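Local coordinates for DUF4595 domain-containing protein (Bacteroides vulgatus, PDB 3TZG), which is of unknown function but folds as a porin-like antiparallel beta barrel, at residues 200-204 and 216-221; 47-52 and 64-70; 169-174 and 186-190. All coordinates share one frame. Numbering follows the deposited sequence.

Contact 1: 200-204 and 216-221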
ATOM      1  N   LEU A 200       8.208 -11.627   3.056  1.00 41.74           N
ATOM      2  CA  LEU A 200       8.601 -10.236   3.324  1.00 39.40           C
ATOM      3  C   LEU A 200       9.961  -9.939   2.685  1.00 44.56           C
ATOM      4  O   LEU A 200      10.885 -10.739   2.879  1.00 48.04           O
ATOM      5  CB  LEU A 200       8.645  -9.909   4.818  1.00 39.05           C
ATOM      6  CG  LEU A 200       7.302  -9.785   5.535  1.00 41.27           C
ATOM      7  CD1 LEU A 200       7.483  -9.709   7.061  1.00 39.16           C
ATOM      8  CD2 LEU A 200       6.491  -8.644   4.967  1.00 38.48           C
ATOM      9  N   PRO A 201      10.127  -8.829   1.914  1.00 36.73           N
ATOM     10  CA  PRO A 201      11.433  -8.568   1.310  1.00 36.12           C
ATOM     11  C   PRO A 201      12.468  -8.133   2.347  1.00 42.68           C
ATOM     12  O   PRO A 201      12.150  -7.349   3.245  1.00 43.46           O
ATOM     13  CB  PRO A 201      11.132  -7.448   0.307  1.00 36.35           C
ATOM     14  CG  PRO A 201       9.997  -6.704   0.919  1.00 38.93           C
ATOM     15  CD  PRO A 201       9.161  -7.755   1.584  1.00 35.44           C
ATOM     16  N   ASN A 202      13.694  -8.651   2.247  1.00 40.77           N
ATOM     17  CA  ASN A 202      14.770  -8.257   3.163  1.00 40.44           C
ATOM     18  C   ASN A 202      15.481  -7.000   2.656  1.00 42.63           C
ATOM     19  O   ASN A 202      15.960  -6.209   3.463  1.00 42.18           O
ATOM     20  CB  ASN A 202      15.761  -9.382   3.386  1.00 42.20           C
ATOM     21  CG  ASN A 202      16.246 -10.089   2.168  1.00 59.59           C
ATOM     22  OD1 ASN A 202      15.645 -11.051   1.698  1.00 58.69           O
ATOM     23  ND2 ASN A 202      17.416  -9.732   1.736  1.00 55.07           N
ATOM     24  N   ASP A 203      15.497  -6.781   1.339  1.00 39.39           N
ATOM     25  CA  ASP A 203      16.149  -5.615   0.719  1.00 39.13           C
ATOM     26  C   ASP A 203      15.327  -5.087  -0.469  1.00 40.92           C
ATOM     27  O   ASP A 203      14.612  -5.846  -1.128  1.00 39.66           O
ATOM     28  CB  ASP A 203      17.578  -5.965   0.281  1.00 41.72           C
ATOM     29  CG  ASP A 203      18.487  -6.226   1.490  1.00 56.05           C
ATOM     30  OD1 ASP A 203      18.885  -5.242   2.162  1.00 55.98           O
ATOM     31  OD2 ASP A 203      18.747  -7.416   1.796  1.00 63.70           O
ATOM     32  N   ILE A 204      15.378  -3.760  -0.673  1.00 37.48           N
ATOM     33  CA  ILE A 204      14.660  -3.051  -1.739  1.00 38.09           C
ATOM     34  C   ILE A 204      15.620  -2.085  -2.445  1.00 45.67           C
ATOM     35  O   ILE A 204      16.382  -1.385  -1.759  1.00 48.36           O
ATOM     36  CB  ILE A 204      13.407  -2.280  -1.201  1.00 40.05           C
ATOM     37  CG1 ILE A 204      12.586  -3.129  -0.202  1.00 38.68           C
ATOM     38  CG2 ILE A 204      12.556  -1.721  -2.384  1.00 39.42           C
ATOM     39  CD1 ILE A 204      11.753  -2.415   0.686  1.00 40.89           C
ATOM     40  N   ASN A 216      18.958   2.375  -2.387  1.00 41.01           N
ATOM     41  CA  ASN A 216      18.907   1.008  -1.857  1.00 39.88           C
ATOM     42  C   ASN A 216      18.729   1.026  -0.351  1.00 43.54           C
ATOM     43  O   ASN A 216      19.463   1.711   0.370  1.00 44.92           O
ATOM     44  CB  ASN A 216      20.151   0.206  -2.232  1.00 39.53           C
ATOM     45  CG  ASN A 216      20.210  -0.068  -3.706  1.00 48.25           C
ATOM     46  OD1 ASN A 216      19.738  -1.080  -4.227  1.00 58.36           O
ATOM     47  ND2 ASN A 216      20.707   0.857  -4.426  1.00 31.77           N
ATOM     48  N   VAL A 217      17.721   0.301   0.117  1.00 38.57           N
ATOM     49  CA  VAL A 217      17.386   0.200   1.540  1.00 37.57           C
ATOM     50  C   VAL A 217      17.343  -1.275   1.982  1.00 42.10           C
ATOM     51  O   VAL A 217      17.277  -2.195   1.153  1.00 43.58           O
ATOM     52  CB  VAL A 217      16.040   0.901   1.893  1.00 39.50           C
ATOM     53  CG1 VAL A 217      16.078   2.381   1.561  1.00 38.62           C
ATOM     54  CG2 VAL A 217      14.862   0.225   1.216  1.00 38.72           C
ATOM     55  N   HIS A 218      17.358  -1.473   3.297  1.00 36.52           N
ATOM     56  CA  HIS A 218      17.235  -2.750   3.937  1.00 35.87           C
ATOM     57  C   HIS A 218      16.002  -2.735   4.833  1.00 42.72           C
ATOM     58  O   HIS A 218      15.765  -1.751   5.549  1.00 42.98           O
ATOM     59  CB  HIS A 218      18.504  -3.063   4.740  1.00 37.95           C
ATOM     60  CG  HIS A 218      18.439  -4.355   5.519  1.00 41.24           C
ATOM     61  ND1 HIS A 218      18.563  -5.587   4.894  1.00 42.94           N
ATOM     62  CD2 HIS A 218      18.224  -4.559   6.835  1.00 41.77           C
ATOM     63  CE1 HIS A 218      18.441  -6.485   5.855  1.00 41.78           C
ATOM     64  NE2 HIS A 218      18.242  -5.912   7.035  1.00 41.77           N
ATOM     65  N   ALA A 219      15.204  -3.818   4.790  1.00 38.99           N
ATOM     66  CA  ALA A 219      14.043  -3.978   5.658  1.00 37.66           C
ATOM     67  C   ALA A 219      14.414  -4.858   6.821  1.00 40.71           C
ATOM     68  O   ALA A 219      15.031  -5.896   6.632  1.00 42.58           O
ATOM     69  CB  ALA A 219      12.886  -4.562   4.889  1.00 37.79           C
ATOM     70  N   ASN A 220      14.097  -4.434   8.013  1.00 35.92           N
ATOM     71  CA  ASN A 220      14.448  -5.179   9.207  1.00 37.19           C
ATOM     72  C   ASN A 220      13.165  -5.529  10.027  1.00 43.12           C
ATOM     73  O   ASN A 220      12.365  -4.644  10.383  1.00 41.60           O
ATOM     74  CB  ASN A 220      15.454  -4.373  10.044  1.00 41.77           C
ATOM     75  CG  ASN A 220      15.926  -5.132  11.236  1.00 65.77           C
ATOM     76  OD1 ASN A 220      16.580  -6.175  11.105  1.00 80.96           O
ATOM     77  ND2 ASN A 220      15.501  -4.701  12.408  1.00 39.68           N
ATOM     78  N   TYR A 221      12.988  -6.838  10.320  1.00 40.94           N
ATOM     79  CA  TYR A 221      11.809  -7.301  11.018  1.00 40.68           C
ATOM     80  C   TYR A 221      12.144  -8.013  12.307  1.00 47.71           C
ATOM     81  O   TYR A 221      12.931  -8.963  12.273  1.00 51.31           O
ATOM     82  CB  TYR A 221      11.010  -8.271  10.123  1.00 40.71           C
ATOM     83  CG  TYR A 221      10.799  -7.812   8.708  1.00 42.02           C
ATOM     84  CD1 TYR A 221       9.723  -6.991   8.374  1.00 43.98           C
ATOM     85  CD2 TYR A 221      11.651  -8.224   7.687  1.00 42.83           C
ATOM     86  CE1 TYR A 221       9.522  -6.559   7.066  1.00 43.80           C
ATOM     87  CE2 TYR A 221      11.460  -7.802   6.374  1.00 43.31           C
ATOM     88  CZ  TYR A 221      10.391  -6.970   6.068  1.00 49.48           C
ATOM     89  OH  TYR A 221      10.187  -6.534   4.787  1.00 47.28           O
TER

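Contact 2: 47-52 and 64-70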
ATOM      1  N   ASP A  47     -21.387  -5.861  -3.334  1.00 76.60           N
ATOM      2  CA  ASP A  47     -20.146  -5.995  -4.101  1.00 73.91           C
ATOM      3  C   ASP A  47     -19.165  -4.827  -3.831  1.00 71.90           C
ATOM      4  O   ASP A  47     -18.152  -4.721  -4.523  1.00 69.20           O
ATOM      5  CB  ASP A  47     -20.468  -6.071  -5.603  1.00 76.67           C
ATOM      6  CG  ASP A  47     -21.001  -7.426  -6.036  1.00 95.43           C
ATOM      7  OD1 ASP A  47     -20.237  -8.426  -5.947  1.00 96.90           O
ATOM      8  OD2 ASP A  47     -22.158  -7.484  -6.517  1.00104.82           O
ATOM      9  N   GLN A  48     -19.441  -3.985  -2.809  1.00 65.79           N
ATOM     10  CA  GLN A  48     -18.589  -2.842  -2.489  1.00 63.07           C
ATOM     11  C   GLN A  48     -17.966  -2.899  -1.092  1.00 65.32           C
ATOM     12  O   GLN A  48     -18.539  -3.476  -0.154  1.00 67.96           O
ATOM     13  CB  GLN A  48     -19.375  -1.531  -2.584  1.00 65.35           C
ATOM     14  CG  GLN A  48     -19.923  -1.213  -3.966  1.00 72.77           C
ATOM     15  CD  GLN A  48     -20.572   0.138  -4.017  1.00 85.87           C
ATOM     16  OE1 GLN A  48     -20.832   0.777  -2.996  1.00 76.52           O
ATOM     17  NE2 GLN A  48     -20.867   0.592  -5.218  1.00 88.65           N
ATOM     18  N   ILE A  49     -16.783  -2.265  -0.977  1.00 55.72           N
ATOM     19  CA  ILE A  49     -16.013  -2.045   0.238  1.00 53.06           C
ATOM     20  C   ILE A  49     -15.745  -0.560   0.279  1.00 55.45           C
ATOM     21  O   ILE A  49     -15.229  -0.017  -0.696  1.00 53.37           O
ATOM     22  CB  ILE A  49     -14.719  -2.905   0.334  1.00 53.94           C
ATOM     23  CG1 ILE A  49     -15.017  -4.414   0.154  1.00 53.98           C
ATOM     24  CG2 ILE A  49     -13.975  -2.629   1.668  1.00 53.92           C
ATOM     25  CD1 ILE A  49     -13.820  -5.276   0.049  1.00 53.32           C
ATOM     26  N   THR A  50     -16.161   0.116   1.353  1.00 53.81           N
ATOM     27  CA  THR A  50     -15.955   1.557   1.476  1.00 54.09           C
ATOM     28  C   THR A  50     -15.134   1.801   2.688  1.00 61.53           C
ATOM     29  O   THR A  50     -15.509   1.346   3.775  1.00 65.64           O
ATOM     30  CB  THR A  50     -17.284   2.343   1.507  1.00 61.14           C
ATOM     31  OG1 THR A  50     -18.037   2.063   0.323  1.00 66.11           O
ATOM     32  CG2 THR A  50     -17.071   3.860   1.620  1.00 55.04           C
ATOM     33  N   ILE A  51     -14.013   2.515   2.508  1.00 57.41           N
ATOM     34  CA  ILE A  51     -13.102   2.882   3.590  1.00 59.28           C
ATOM     35  C   ILE A  51     -13.238   4.407   3.840  1.00 72.77           C
ATOM     36  O   ILE A  51     -13.071   5.173   2.900  1.00 71.71           O
ATOM     37  CB  ILE A  51     -11.661   2.427   3.251  1.00 59.46           C
ATOM     38  CG1 ILE A  51     -11.579   0.867   3.284  1.00 58.49           C
ATOM     39  CG2 ILE A  51     -10.663   3.049   4.222  1.00 59.36           C
ATOM     40  CD1 ILE A  51     -10.358   0.193   2.643  1.00 54.12           C
ATOM     41  N   GLY A  52     -13.595   4.807   5.073  1.00 78.70           N
ATOM     42  CA  GLY A  52     -13.811   6.201   5.489  1.00 84.02           C
ATOM     43  C   GLY A  52     -12.608   7.148   5.433  1.00 98.23           C
ATOM     44  O   GLY A  52     -11.676   6.941   4.637  1.00 96.87           O
ATOM     45  N   CYS A  64      -9.792  11.061   1.862  1.00 86.69           N
ATOM     46  CA  CYS A  64     -11.081  11.417   2.454  1.00 87.31           C
ATOM     47  C   CYS A  64     -12.006  10.168   2.489  1.00 86.32           C
ATOM     48  O   CYS A  64     -12.837  10.067   3.393  1.00 86.81           O
ATOM     49  CB  CYS A  64     -11.730  12.587   1.713  1.00 89.44           C
ATOM     50  SG  CYS A  64     -10.743  14.116   1.708  1.00 94.09           S
ATOM     51  N   ASN A  65     -11.869   9.244   1.495  1.00 78.26           N
ATOM     52  CA  ASN A  65     -12.606   7.976   1.343  1.00 76.13           C
ATOM     53  C   ASN A  65     -12.226   7.264   0.042  1.00 73.01           C
ATOM     54  O   ASN A  65     -11.735   7.895  -0.887  1.00 71.85           O
ATOM     55  CB  ASN A  65     -14.145   8.160   1.384  1.00 80.69           C
ATOM     56  CG  ASN A  65     -14.734   8.903   0.208  1.00110.39           C
ATOM     57  OD1 ASN A  65     -14.976   8.333  -0.878  1.00106.75           O
ATOM     58  ND2 ASN A  65     -15.049  10.174   0.430  1.00104.69           N
ATOM     59  N   VAL A  66     -12.529   5.963  -0.032  1.00 65.63           N
ATOM     60  CA  VAL A  66     -12.328   5.125  -1.208  1.00 62.62           C
ATOM     61  C   VAL A  66     -13.448   4.057  -1.230  1.00 65.48           C
ATOM     62  O   VAL A  66     -13.784   3.486  -0.196  1.00 65.21           O
ATOM     63  CB  VAL A  66     -10.894   4.500  -1.315  1.00 62.84           C
ATOM     64  CG1 VAL A  66     -10.498   3.720  -0.060  1.00 61.65           C
ATOM     65  CG2 VAL A  66     -10.748   3.635  -2.568  1.00 61.35           C
ATOM     66  N   THR A  67     -14.036   3.823  -2.403  1.00 61.38           N
ATOM     67  CA  THR A  67     -15.024   2.771  -2.571  1.00 61.29           C
ATOM     68  C   THR A  67     -14.440   1.829  -3.613  1.00 61.73           C
ATOM     69  O   THR A  67     -14.031   2.282  -4.678  1.00 62.08           O
ATOM     70  CB  THR A  67     -16.417   3.336  -2.911  1.00 70.07           C
ATOM     71  OG1 THR A  67     -16.792   4.293  -1.917  1.00 71.47           O
ATOM     72  CG2 THR A  67     -17.492   2.238  -3.024  1.00 67.71           C
ATOM     73  N   PHE A  68     -14.319   0.545  -3.271  1.00 55.20           N
ATOM     74  CA  PHE A  68     -13.820  -0.501  -4.167  1.00 52.58           C
ATOM     75  C   PHE A  68     -14.957  -1.316  -4.712  1.00 57.75           C
ATOM     76  O   PHE A  68     -15.848  -1.707  -3.949  1.00 60.95           O
ATOM     77  CB  PHE A  68     -12.837  -1.442  -3.459  1.00 52.22           C
ATOM     78  CG  PHE A  68     -11.548  -0.841  -2.985  1.00 51.56           C
ATOM     79  CD1 PHE A  68     -10.425  -0.838  -3.800  1.00 52.05           C
ATOM     80  CD2 PHE A  68     -11.425  -0.357  -1.689  1.00 54.53           C
ATOM     81  CE1 PHE A  68      -9.217  -0.308  -3.352  1.00 51.74           C
ATOM     82  CE2 PHE A  68     -10.214   0.160  -1.233  1.00 56.47           C
ATOM     83  CZ  PHE A  68      -9.123   0.196  -2.078  1.00 52.87           C
ATOM     84  N   GLN A  69     -14.912  -1.613  -6.008  1.00 50.98           N
ATOM     85  CA  GLN A  69     -15.901  -2.462  -6.655  1.00 51.40           C
ATOM     86  C   GLN A  69     -15.293  -3.839  -6.793  1.00 52.23           C
ATOM     87  O   GLN A  69     -14.235  -3.991  -7.424  1.00 48.82           O
ATOM     88  CB  GLN A  69     -16.345  -1.879  -8.006  1.00 53.74           C
ATOM     89  CG  GLN A  69     -17.750  -2.285  -8.422  1.00 69.98           C
ATOM     90  CD  GLN A  69     -18.795  -1.657  -7.528  1.00 90.83           C
ATOM     91  OE1 GLN A  69     -18.662  -0.495  -7.070  1.00 82.79           O
ATOM     92  NE2 GLN A  69     -19.871  -2.405  -7.291  1.00 82.72           N
ATOM     93  N   ILE A  70     -15.929  -4.825  -6.136  1.00 50.60           N
ATOM     94  CA  ILE A  70     -15.480  -6.221  -6.072  1.00 50.36           C
ATOM     95  C   ILE A  70     -16.250  -7.035  -7.102  1.00 56.59           C
ATOM     96  O   ILE A  70     -17.480  -6.966  -7.164  1.00 58.99           O
ATOM     97  CB  ILE A  70     -15.635  -6.805  -4.625  1.00 53.03           C
ATOM     98  CG1 ILE A  70     -15.089  -5.852  -3.521  1.00 51.32           C
ATOM     99  CG2 ILE A  70     -15.083  -8.223  -4.505  1.00 53.08           C
ATOM    100  CD1 ILE A  70     -13.617  -5.355  -3.647  1.00 49.67           C
TER

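Contact 3: 169-174 and 186-190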
ATOM      1  N   LEU A 169      -3.394  -9.708   8.131  1.00 49.44           N
ATOM      2  CA  LEU A 169      -3.169  -8.639   7.165  1.00 46.75           C
ATOM      3  C   LEU A 169      -2.008  -8.965   6.261  1.00 51.10           C
ATOM      4  O   LEU A 169      -1.161  -9.791   6.613  1.00 50.69           O
ATOM      5  CB  LEU A 169      -2.893  -7.294   7.875  1.00 45.44           C
ATOM      6  CG  LEU A 169      -3.889  -6.760   8.910  1.00 49.39           C
ATOM      7  CD1 LEU A 169      -3.361  -5.510   9.526  1.00 47.89           C
ATOM      8  CD2 LEU A 169      -5.278  -6.525   8.308  1.00 49.05           C
ATOM      9  N   ASN A 170      -1.955  -8.300   5.085  1.00 47.25           N
ATOM     10  CA  ASN A 170      -0.844  -8.452   4.158  1.00 45.14           C
ATOM     11  C   ASN A 170       0.146  -7.376   4.529  1.00 49.73           C
ATOM     12  O   ASN A 170       0.075  -6.245   4.025  1.00 49.93           O
ATOM     13  CB  ASN A 170      -1.293  -8.404   2.695  1.00 42.58           C
ATOM     14  CG  ASN A 170      -0.166  -8.582   1.715  1.00 68.34           C
ATOM     15  OD1 ASN A 170       0.911  -9.099   2.040  1.00 64.42           O
ATOM     16  ND2 ASN A 170      -0.397  -8.190   0.478  1.00 64.90           N
ATOM     17  N   LEU A 171       1.072  -7.735   5.434  1.00 46.26           N
ATOM     18  CA  LEU A 171       2.050  -6.819   6.031  1.00 46.06           C
ATOM     19  C   LEU A 171       3.072  -6.250   5.013  1.00 48.52           C
ATOM     20  O   LEU A 171       3.697  -5.240   5.354  1.00 47.18           O
ATOM     21  CB  LEU A 171       2.780  -7.487   7.209  1.00 46.57           C
ATOM     22  CG  LEU A 171       1.805  -7.855   8.362  1.00 52.07           C
ATOM     23  CD1 LEU A 171       2.508  -8.497   9.495  1.00 52.40           C
ATOM     24  CD2 LEU A 171       0.988  -6.641   8.836  1.00 52.90           C
ATOM     25  N   GLN A 172       3.145  -6.788   3.749  1.00 44.80           N
ATOM     26  CA  GLN A 172       3.987  -6.262   2.652  1.00 43.16           C
ATOM     27  C   GLN A 172       3.590  -4.849   2.322  1.00 48.16           C
ATOM     28  O   GLN A 172       4.409  -4.073   1.816  1.00 47.35           O
ATOM     29  CB  GLN A 172       3.871  -7.103   1.381  1.00 44.70           C
ATOM     30  CG  GLN A 172       4.185  -8.573   1.543  1.00 86.26           C
ATOM     31  CD  GLN A 172       3.686  -9.397   0.378  1.00119.54           C
ATOM     32  OE1 GLN A 172       3.318  -8.876  -0.700  1.00109.09           O
ATOM     33  NE2 GLN A 172       3.640 -10.718   0.589  1.00118.91           N
ATOM     34  N   ALA A 173       2.297  -4.506   2.597  1.00 44.05           N
ATOM     35  CA  ALA A 173       1.742  -3.172   2.354  1.00 42.24           C
ATOM     36  C   ALA A 173       2.516  -2.102   3.117  1.00 45.10           C
ATOM     37  O   ALA A 173       2.493  -0.942   2.728  1.00 45.34           O
ATOM     38  CB  ALA A 173       0.281  -3.140   2.758  1.00 43.38           C
ATOM     39  N   TYR A 174       3.203  -2.482   4.204  1.00 41.14           N
ATOM     40  CA  TYR A 174       3.958  -1.525   4.992  1.00 40.27           C
ATOM     41  C   TYR A 174       5.335  -1.270   4.383  1.00 45.16           C
ATOM     42  O   TYR A 174       5.983  -0.318   4.825  1.00 47.92           O
ATOM     43  CB  TYR A 174       4.082  -1.989   6.454  1.00 41.09           C
ATOM     44  CG  TYR A 174       2.786  -1.860   7.231  1.00 40.14           C
ATOM     45  CD1 TYR A 174       2.292  -0.612   7.600  1.00 41.01           C
ATOM     46  CD2 TYR A 174       2.030  -2.982   7.557  1.00 40.53           C
ATOM     47  CE1 TYR A 174       1.072  -0.480   8.258  1.00 40.84           C
ATOM     48  CE2 TYR A 174       0.803  -2.863   8.214  1.00 41.79           C
ATOM     49  CZ  TYR A 174       0.328  -1.609   8.565  1.00 48.66           C
ATOM     50  OH  TYR A 174      -0.863  -1.457   9.258  1.00 49.87           O
ATOM     51  N   TYR A 186      -5.728  -1.485  -0.445  1.00 39.41           N
ATOM     52  CA  TYR A 186      -5.899  -2.489  -1.488  1.00 40.66           C
ATOM     53  C   TYR A 186      -4.969  -3.681  -1.263  1.00 47.59           C
ATOM     54  O   TYR A 186      -5.428  -4.809  -1.381  1.00 49.82           O
ATOM     55  CB  TYR A 186      -5.645  -1.878  -2.874  1.00 41.75           C
ATOM     56  CG  TYR A 186      -5.549  -2.899  -3.988  1.00 42.46           C
ATOM     57  CD1 TYR A 186      -6.692  -3.364  -4.637  1.00 44.41           C
ATOM     58  CD2 TYR A 186      -4.315  -3.382  -4.411  1.00 42.63           C
ATOM     59  CE1 TYR A 186      -6.605  -4.271  -5.694  1.00 45.82           C
ATOM     60  CE2 TYR A 186      -4.214  -4.289  -5.467  1.00 43.61           C
ATOM     61  CZ  TYR A 186      -5.361  -4.723  -6.111  1.00 48.96           C
ATOM     62  OH  TYR A 186      -5.261  -5.619  -7.137  1.00 44.90           O
ATOM     63  N   PHE A 187      -3.677  -3.434  -0.933  1.00 43.65           N
ATOM     64  CA  PHE A 187      -2.695  -4.484  -0.667  1.00 42.27           C
ATOM     65  C   PHE A 187      -2.865  -5.065   0.732  1.00 46.54           C
ATOM     66  O   PHE A 187      -2.897  -6.299   0.854  1.00 46.12           O
ATOM     67  CB  PHE A 187      -1.244  -3.995  -0.863  1.00 42.76           C
ATOM     68  CG  PHE A 187      -0.910  -3.830  -2.333  1.00 43.28           C
ATOM     69  CD1 PHE A 187      -0.796  -4.934  -3.166  1.00 45.01           C
ATOM     70  CD2 PHE A 187      -0.764  -2.571  -2.891  1.00 45.12           C
ATOM     71  CE1 PHE A 187      -0.545  -4.782  -4.530  1.00 44.98           C
ATOM     72  CE2 PHE A 187      -0.513  -2.424  -4.268  1.00 47.28           C
ATOM     73  CZ  PHE A 187      -0.405  -3.532  -5.070  1.00 44.32           C
ATOM     74  N   LEU A 188      -3.011  -4.200   1.778  1.00 43.51           N
ATOM     75  CA  LEU A 188      -3.153  -4.619   3.196  1.00 43.27           C
ATOM     76  C   LEU A 188      -4.339  -5.583   3.405  1.00 48.01           C
ATOM     77  O   LEU A 188      -4.209  -6.522   4.182  1.00 47.55           O
ATOM     78  CB  LEU A 188      -3.330  -3.392   4.111  1.00 42.99           C
ATOM     79  CG  LEU A 188      -3.386  -3.634   5.629  1.00 47.65           C
ATOM     80  CD1 LEU A 188      -1.990  -3.742   6.219  1.00 46.87           C
ATOM     81  CD2 LEU A 188      -4.128  -2.518   6.335  1.00 48.64           C
ATOM     82  N   LEU A 189      -5.474  -5.356   2.705  1.00 45.22           N
ATOM     83  CA  LEU A 189      -6.694  -6.162   2.852  1.00 45.97           C
ATOM     84  C   LEU A 189      -6.769  -7.258   1.780  1.00 51.92           C
ATOM     85  O   LEU A 189      -7.778  -7.971   1.712  1.00 53.96           O
ATOM     86  CB  LEU A 189      -7.953  -5.258   2.778  1.00 46.47           C
ATOM     87  CG  LEU A 189      -7.992  -3.964   3.636  1.00 50.88           C
ATOM     88  CD1 LEU A 189      -9.360  -3.355   3.613  1.00 52.85           C
ATOM     89  CD2 LEU A 189      -7.567  -4.205   5.097  1.00 50.46           C
ATOM     90  N   ASN A 190      -5.696  -7.404   0.956  1.00 46.88           N
ATOM     91  CA  ASN A 190      -5.534  -8.401  -0.111  1.00 47.16           C
ATOM     92  C   ASN A 190      -6.750  -8.399  -1.081  1.00 52.98           C
ATOM     93  O   ASN A 190      -7.303  -9.469  -1.413  1.00 53.52           O
ATOM     94  CB  ASN A 190      -5.316  -9.820   0.471  1.00 46.72           C
ATOM     95  CG  ASN A 190      -4.724 -10.798  -0.523  1.00 74.62           C
ATOM     96  OD1 ASN A 190      -3.877 -10.449  -1.361  1.00 69.77           O
ATOM     97  ND2 ASN A 190      -5.139 -12.055  -0.435  1.00 67.82           N
TER

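Contact 1: 200-204 and 216-221
Tyr221, in the m rotamer, directs its ring toward Leu200 and Pro201, so that its OH donates a 2.6 Å hydrogen bond to Pro201 O. For Leu200, chi1 m and chi2 t set CD1 over one face of that ring in a CH-pi contact, 3.9 Å from the Tyr221 centroid and 18° off the normal. Ala219 CB lies 3.3 Å from Pro201 O. Strands 199-208 and 213-224 form an antiparallel hairpin of the barrel sheet, interrupted at Pro201 and Asn202, where Asn202 O accepts from Ala219 N at 2.8 Å. Regular pairing runs from the non-hydrogen-bonded Asp203-His218 to the hydrogen-bonded Ile204-Val217 (Ile204 N to Val217 O 3.1 Å, Val217 N to Ile204 O 2.9 Å). On one face His218, t at chi1, gives ND1 to Asp203 OD1 at 2.8 Å. Asn202, p at chi1, holds ND2 within reach of Asp203 OD2 (2.7 Å) and Asn158 OD1, while its OD1 accepts from Asn161 N. On the other face Ile204 CB meets Val217 CG2 at 3.8 Å.

Contact 2: 47-52 and 64-70
Five backbone hydrogen bonds join 47-52 to 64-70, the shortest from Ile70 N to Asp47 O at 2.7 Å. Strands 48-51 and 63-71 thus form an antiparallel beta hairpin within the barrel sheet; the axes of 48-51 and 65-70 approach to 4.6 Å, with their N-to-C directions 166° apart. Ile49 and Phe68 make a hydrogen-bonded pair (Phe68 N to Ile49 O 2.8 Å, Ile49 N to Phe68 O 3.2 Å), as do Ile51 and Val66 (Ile51 N to Val66 O 2.9 Å, Val66 N to Ile51 O 3.1 Å). The non-hydrogen-bonded pairs between and beside them put polar side chains on one face, joined by weak bonds: Gln48 NE2 to Gln69 OE1 at 3.1 Å, and the hydroxyls Thr50 OG1 and Thr67 OG1 at 3.4 Å. At one end, Cys64 and Asn65 both face Arg81 of strand 74-85 in a classic beta bulge. The opposite face is apolar and turned toward helix 181-188 and the residues after it, with Phe68 against Tyr186 and Ile51 against Phe185. There Ile51 CB packs on Val66 CG1 at 3.7 Å, Ile49 CD1 meets Ile70 CD1 at 3.7 Å, and Ile51 CD1 approaches the edge of the Phe68 ring, 3.9 Å from CE2.

Contact 3: 169-174 and 186-190
Leu188 is the apolar centre, with far more of its surface covered by the other segment than any neighbour. Although its CA-to-CB bond points away overall, the t, p rotamer brings the end of the side chain back, so that CD1 lies 3.5 Å from Tyr174 CE2 and 4.0 Å from Leu169 CD1. Ala173 fills the space beside it: its small side chain points toward the helix and lets CB come within 3.9 Å of Leu188 CB, 4.0 Å of Phe187 CB and 3.6 Å of the backbone atom Leu188 N. The short 3-10 segment 171-174 is held by Ala173 N to Asn170 O (3.2 Å) and Tyr174 N to Leu171 O (3.0 Å), and it packs against the last turn of helix 181-188. The helix terminates in a Schellman motif, with Asn190 at positive phi (52°) and its N bonded to Phe187 O at 3.0 Å. Both elements lie inside the barrel, near the centre of the chain, where Leu171 and Tyr174 reach strands 227-235 and 239-247 and Phe187 meets Ile108 and Tyr128. At the polar edge, Asn170 binds two carbonyls of that closing turn: its backbone N donates to Leu188 O at 3.0 Å, nearly straight at 174°, and its ND2 donates to Phe187 O at 3.2 Å. Phe187 O therefore accepts from both Asn190 N and Asn170 ND2. Beyond the apolar centre, the Tyr174 OH is hydrogen-bonded to Tyr37 OH, and the Tyr174 ring meets Phe184 edge-to-face.

In the fold
Contacts 1 and 2 are hairpins of the same antiparallel sheet on opposite sides of the chain's centre, their centres about 30 Å apart. Contact 3 lies deeper, its centre about 6 Å from that of the chain and 16 Å from the centre of each hairpin contact, and touches both, with Leu200 against Gln172 and Ile51 against Leu189. Contact 1 is mostly buried, contact 2 only partly, and all but one of the touching residues in contact 3 are buried. Paired strand backbones carry both hairpins, whereas contact 3 joins a 3-10 turn to a helix end by apolar packing round Leu188 and asparagine bonds. Side-chain bonds on the polar face are weak in contact 2 but not in contact 1.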